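Long-range contact in phosphatidylinositol-specific phospholipase C (Listeria monocytogenes, PDB 2PLC), which is a bacterial phosphatidylinositol-specific phospholipase C whose X domain belongs to the TIM-barrel class: residues N110-L122 and S156-S168. Sequence-based numbering, arbitrary orientation.
Sequences NSNDSFDYRIQPL and SENHTKKPLVINS
His159 lies against the loop 111-113, and Asp116 and Gln120 of the following helix meet residues 158-166. His159 has its CG anti to the backbone N (chi1 -174°), which carries the imidazole out beside Ser111 to Asp113. His159 CD2 comes 3.5 Å from Ser111 C, and His159 CB lies 3.3 Å from Asn112 O. Asp113 OD1 approaches the ring obliquely, 3.4 Å from His159 CD2, with the carboxylate and ring planes 52° apart. The same carboxylate touches the methyl of Thr160.

Lys162, its chain bent at chi2, brings its ammonium nitrogen NZ to the syn side of Asp116 OD2 at 3.3 Å, out of the carboxylate plane. This salt bridge would probably offset part of the cost of burying Asp116. Asp116 OD1 lies 3.7 Å from Leu164 CD1.

Gln120 lies over the strand through its aliphatic part: CG is 4.0 Å from Leu164 CD1 and also meets Ile166 CG1. Ile119 CD1 packs on Leu164 CD1 at 3.9 Å. A water links Val165 O to Gln120 OE1, the latter bond being weak.

Helix 114-125 thus covers the loop after strand 152-157, and residues 114-122 cross strand 164-166 at -53°. The helix packs beside the mixed sheet holding strands 152-157, 164-166 and 169-174, within a fold of the TIM-barrel class. Phe115 reaches strand 101-107, Ile119 touches Leu82 of helix 82-95, and Leu164 and Ile166 rest on Phe171.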
loop_
_atom_site.group_PDB
_atom_site.type_symbol
_atom_site.label_atom_id
_atom_site.label_comp_id
_atom_site.label_asym_id
_atom_site.label_seq_id
_atom_site.Cartn_x
_atom_site.Cartn_y
_atom_site.Cartn_z
ATOM N N ASN A 110 -3.642 1.307 18.597
ATOM C CA ASN A 110 -2.663 0.386 19.184
ATOM C C ASN A 110 -2.574 0.429 20.705
ATOM O O ASN A 110 -1.986 1.347 21.280
ATOM C CB ASN A 110 -1.271 0.620 18.584
ATOM C CG ASN A 110 -1.098 -0.044 17.232
ATOM O OD1 ASN A 110 -1.453 -1.209 17.051
ATOM N ND2 ASN A 110 -0.540 0.692 16.277
ATOM N N SER A 111 -3.154 -0.584 21.343
ATOM C CA SER A 111 -3.159 -0.697 22.799
ATOM C C SER A 111 -3.854 -1.983 23.245
ATOM O O SER A 111 -3.886 -2.300 24.435
ATOM C CB SER A 111 -3.845 0.522 23.437
ATOM O OG SER A 111 -5.148 0.721 22.915
ATOM N N ASN A 112 -4.386 -2.733 22.282
ATOM C CA ASN A 112 -5.086 -3.978 22.579
ATOM C C ASN A 112 -4.779 -5.106 21.609
ATOM O O ASN A 112 -4.318 -4.882 20.486
ATOM C CB ASN A 112 -6.602 -3.752 22.595
ATOM C CG ASN A 112 -7.121 -3.346 23.958
ATOM O OD1 ASN A 112 -7.278 -4.183 24.849
ATOM N ND2 ASN A 112 -7.409 -2.059 24.125
ATOM N N ASP A 113 -5.027 -6.325 22.073
ATOM C CA ASP A 113 -4.835 -7.528 21.275
ATOM C C ASP A 113 -6.215 -8.003 20.826
ATOM O O ASP A 113 -6.355 -9.086 20.255
ATOM C CB ASP A 113 -4.147 -8.629 22.094
ATOM C CG ASP A 113 -2.673 -8.339 22.360
ATOM O OD1 ASP A 113 -2.137 -7.339 21.832
ATOM O OD2 ASP A 113 -2.046 -9.129 23.098
ATOM N N SER A 114 -7.231 -7.189 21.113
ATOM C CA SER A 114 -8.612 -7.490 20.745
ATOM C C SER A 114 -8.830 -7.315 19.237
ATOM O O SER A 114 -9.644 -8.019 18.634
ATOM C CB SER A 114 -9.584 -6.604 21.536
ATOM O OG SER A 114 -9.324 -5.225 21.329
ATOM N N PHE A 115 -8.084 -6.385 18.640
ATOM C CA PHE A 115 -8.160 -6.109 17.206
ATOM C C PHE A 115 -7.797 -7.367 16.424
ATOM O O PHE A 115 -8.461 -7.720 15.449
ATOM C CB PHE A 115 -7.196 -4.971 16.835
ATOM C CG PHE A 115 -7.157 -4.656 15.360
ATOM C CD1 PHE A 115 -8.077 -3.773 14.797
ATOM C CD2 PHE A 115 -6.206 -5.250 14.529
ATOM C CE1 PHE A 115 -8.053 -3.489 13.427
ATOM C CE2 PHE A 115 -6.175 -4.972 13.162
ATOM C CZ PHE A 115 -7.101 -4.088 12.611
ATOM N N ASP A 116 -6.743 -8.038 16.876
ATOM C CA ASP A 116 -6.256 -9.259 16.251
ATOM C C ASP A 116 -7.347 -10.333 16.184
ATOM O O ASP A 116 -7.540 -10.964 15.145
ATOM C CB ASP A 116 -5.040 -9.781 17.023
ATOM C CG ASP A 116 -4.229 -10.789 16.233
ATOM O OD1 ASP A 116 -3.576 -10.382 15.247
ATOM O OD2 ASP A 116 -4.238 -11.986 16.601
ATOM N N TYR A 117 -8.081 -10.506 17.281
ATOM C CA TYR A 117 -9.151 -11.503 17.350
ATOM C C TYR A 117 -10.404 -11.098 16.586
ATOM O O TYR A 117 -11.085 -11.944 16.004
ATOM C CB TYR A 117 -9.504 -11.807 18.810
ATOM C CG TYR A 117 -8.353 -12.401 19.594
ATOM C CD1 TYR A 117 -7.671 -13.528 19.124
ATOM C CD2 TYR A 117 -7.925 -11.822 20.790
ATOM C CE1 TYR A 117 -6.587 -14.062 19.822
ATOM C CE2 TYR A 117 -6.841 -12.347 21.499
ATOM C CZ TYR A 117 -6.177 -13.466 21.008
ATOM O OH TYR A 117 -5.101 -13.983 21.697
ATOM N N ARG A 118 -10.693 -9.800 16.582
ATOM C CA ARG A 118 -11.868 -9.265 15.902
ATOM C C ARG A 118 -11.835 -9.393 14.384
ATOM O O ARG A 118 -12.846 -9.737 13.776
ATOM C CB ARG A 118 -12.091 -7.801 16.288
ATOM C CG ARG A 118 -12.692 -7.591 17.672
ATOM C CD ARG A 118 -14.060 -8.264 17.800
ATOM N NE ARG A 118 -14.988 -7.859 16.742
ATOM C CZ ARG A 118 -15.814 -6.816 16.812
ATOM N NH1 ARG A 118 -15.846 -6.050 17.897
ATOM N NH2 ARG A 118 -16.604 -6.527 15.785
ATOM N N ILE A 119 -10.682 -9.109 13.779
ATOM C CA ILE A 119 -10.540 -9.183 12.323
ATOM C C ILE A 119 -10.499 -10.604 11.771
ATOM O O ILE A 119 -10.739 -10.811 10.581
ATOM C CB ILE A 119 -9.267 -8.454 11.822
ATOM C CG1 ILE A 119 -8.016 -9.050 12.485
ATOM C CG2 ILE A 119 -9.384 -6.960 12.067
ATOM C CD1 ILE A 119 -6.709 -8.486 11.978
ATOM N N GLN A 120 -10.190 -11.573 12.630
ATOM C CA GLN A 120 -10.091 -12.975 12.214
ATOM C C GLN A 120 -11.301 -13.563 11.491
ATOM O O GLN A 120 -11.154 -14.135 10.413
ATOM C CB GLN A 120 -9.675 -13.863 13.390
ATOM C CG GLN A 120 -8.241 -13.628 13.840
ATOM C CD GLN A 120 -7.776 -14.609 14.896
ATOM O OE1 GLN A 120 -8.401 -15.650 15.114
ATOM N NE2 GLN A 120 -6.669 -14.286 15.555
ATOM N N PRO A 121 -12.509 -13.437 12.071
ATOM C CA PRO A 121 -13.707 -13.983 11.418
ATOM C C PRO A 121 -13.922 -13.404 10.020
ATOM O O PRO A 121 -14.411 -14.090 9.125
ATOM C CB PRO A 121 -14.828 -13.567 12.367
ATOM C CG PRO A 121 -14.150 -13.565 13.706
ATOM C CD PRO A 121 -12.847 -12.881 13.395
ATOM N N LEU A 122 -13.533 -12.143 9.840
ATOM C CA LEU A 122 -13.674 -11.451 8.561
ATOM C C LEU A 122 -12.649 -11.901 7.534
ATOM O O LEU A 122 -12.975 -12.099 6.366
ATOM C CB LEU A 122 -13.540 -9.945 8.756
ATOM C CG LEU A 122 -14.777 -9.111 8.447
ATOM C CD1 LEU A 122 -14.379 -7.650 8.477
ATOM C CD2 LEU A 122 -15.348 -9.480 7.084
ATOM N N SER A 156 0.392 -6.848 8.290
ATOM C CA SER A 156 -0.249 -6.517 9.563
ATOM C C SER A 156 0.547 -5.611 10.480
ATOM O O SER A 156 1.730 -5.837 10.725
ATOM C CB SER A 156 -0.614 -7.787 10.332
ATOM O OG SER A 156 -1.602 -8.527 9.647
ATOM N N GLU A 157 -0.139 -4.617 11.030
ATOM C CA GLU A 157 0.463 -3.675 11.957
ATOM C C GLU A 157 -0.469 -3.488 13.145
ATOM O O GLU A 157 -1.558 -2.920 13.015
ATOM C CB GLU A 157 0.711 -2.329 11.278
ATOM C CG GLU A 157 1.342 -1.293 12.189
ATOM C CD GLU A 157 1.693 -0.004 11.472
ATOM O OE1 GLU A 157 1.273 0.177 10.313
ATOM O OE2 GLU A 157 2.395 0.837 12.073
ATOM N N ASN A 158 -0.049 -3.998 14.295
ATOM C CA ASN A 158 -0.835 -3.875 15.511
ATOM C C ASN A 158 0.012 -4.048 16.764
ATOM O O ASN A 158 1.238 -4.156 16.690
ATOM C CB ASN A 158 -2.030 -4.844 15.510
ATOM C CG ASN A 158 -1.636 -6.276 15.193
ATOM O OD1 ASN A 158 -2.452 -7.055 14.701
ATOM N ND2 ASN A 158 -0.387 -6.631 15.475
ATOM N N HIS A 159 -0.664 -4.063 17.910
ATOM C CA HIS A 159 -0.027 -4.198 19.214
ATOM C C HIS A 159 0.824 -5.466 19.372
ATOM O O HIS A 159 1.918 -5.416 19.941
ATOM C CB HIS A 159 -1.106 -4.125 20.307
ATOM C CG HIS A 159 -0.565 -4.103 21.703
ATOM N ND1 HIS A 159 0.773 -3.931 21.988
ATOM C CD2 HIS A 159 -1.187 -4.242 22.899
ATOM C CE1 HIS A 159 0.953 -3.966 23.295
ATOM N NE2 HIS A 159 -0.221 -4.154 23.871
ATOM N N THR A 160 0.339 -6.586 18.838
ATOM C CA THR A 160 1.043 -7.865 18.934
ATOM C C THR A 160 2.412 -7.889 18.248
ATOM O O THR A 160 3.307 -8.622 18.670
ATOM C CB THR A 160 0.192 -9.024 18.362
ATOM O OG1 THR A 160 0.132 -8.922 16.935
ATOM C CG2 THR A 160 -1.222 -8.981 18.924
ATOM N N LYS A 161 2.565 -7.095 17.188
ATOM C CA LYS A 161 3.816 -7.020 16.429
ATOM C C LYS A 161 4.243 -8.368 15.863
ATOM O O LYS A 161 5.423 -8.718 15.867
ATOM C CB LYS A 161 4.933 -6.401 17.274
ATOM C CG LYS A 161 4.888 -4.887 17.287
ATOM C CD LYS A 161 5.385 -4.306 18.596
ATOM C CE LYS A 161 5.254 -2.788 18.597
ATOM N NZ LYS A 161 3.855 -2.339 18.312
ATOM N N LYS A 162 3.258 -9.122 15.390
ATOM C CA LYS A 162 3.478 -10.430 14.788
ATOM C C LYS A 162 2.427 -10.632 13.689
ATOM O O LYS A 162 1.378 -9.981 13.704
ATOM C CB LYS A 162 3.429 -11.543 15.857
ATOM C CG LYS A 162 2.160 -11.616 16.705
ATOM C CD LYS A 162 1.084 -12.485 16.055
ATOM C CE LYS A 162 -0.196 -12.524 16.883
ATOM N NZ LYS A 162 -1.276 -13.303 16.208
ATOM N N PRO A 163 2.713 -11.496 12.694
ATOM C CA PRO A 163 1.770 -11.753 11.597
ATOM C C PRO A 163 0.466 -12.434 12.017
ATOM O O PRO A 163 0.421 -13.175 13.003
ATOM C CB PRO A 163 2.588 -12.628 10.644
ATOM C CG PRO A 163 3.508 -13.356 11.565
ATOM C CD PRO A 163 3.955 -12.266 12.500
ATOM N N LEU A 164 -0.596 -12.162 11.265
ATOM C CA LEU A 164 -1.906 -12.738 11.537
ATOM C C LEU A 164 -1.910 -14.247 11.303
ATOM O O LEU A 164 -1.692 -14.719 10.184
ATOM C CB LEU A 164 -2.974 -12.085 10.656
ATOM C CG LEU A 164 -4.409 -12.560 10.894
ATOM C CD1 LEU A 164 -4.927 -12.000 12.213
ATOM C CD2 LEU A 164 -5.293 -12.116 9.753
ATOM N N VAL A 165 -2.152 -14.996 12.373
ATOM C CA VAL A 165 -2.202 -16.448 12.291
ATOM C C VAL A 165 -3.619 -16.937 12.579
ATOM O O VAL A 165 -4.175 -16.672 13.647
ATOM C CB VAL A 165 -1.224 -17.113 13.291
ATOM C CG1 VAL A 165 -1.255 -18.618 13.125
ATOM C CG2 VAL A 165 0.193 -16.591 13.086
ATOM N N ILE A 166 -4.217 -17.601 11.597
ATOM C CA ILE A 166 -5.560 -18.151 11.744
ATOM C C ILE A 166 -5.430 -19.646 11.484
ATOM O O ILE A 166 -5.170 -20.073 10.353
ATOM C CB ILE A 166 -6.575 -17.509 10.753
ATOM C CG1 ILE A 166 -6.588 -15.985 10.918
ATOM C CG2 ILE A 166 -7.983 -18.047 11.012
ATOM C CD1 ILE A 166 -7.516 -15.269 9.958
ATOM N N ASN A 167 -5.591 -20.425 12.554
ATOM C CA ASN A 167 -5.470 -21.883 12.531
ATOM C C ASN A 167 -4.004 -22.270 12.394
ATOM O O ASN A 167 -3.195 -21.969 13.270
ATOM C CB ASN A 167 -6.311 -22.503 11.409
ATOM C CG ASN A 167 -7.786 -22.547 11.749
ATOM O OD1 ASN A 167 -8.241 -23.440 12.465
ATOM N ND2 ASN A 167 -8.542 -21.577 11.245
ATOM N N SER A 168 -3.660 -22.932 11.298
ATOM C CA SER A 168 -2.280 -23.335 11.070
ATOM C C SER A 168 -1.687 -22.550 9.909
ATOM O O SER A 168 -0.624 -22.896 9.391
ATOM C CB SER A 168 -2.203 -24.835 10.789
ATOM O OG SER A 168 -2.599 -25.579 11.929
HETATM O O HOH W 1 -6.038 -18.114 15.477
#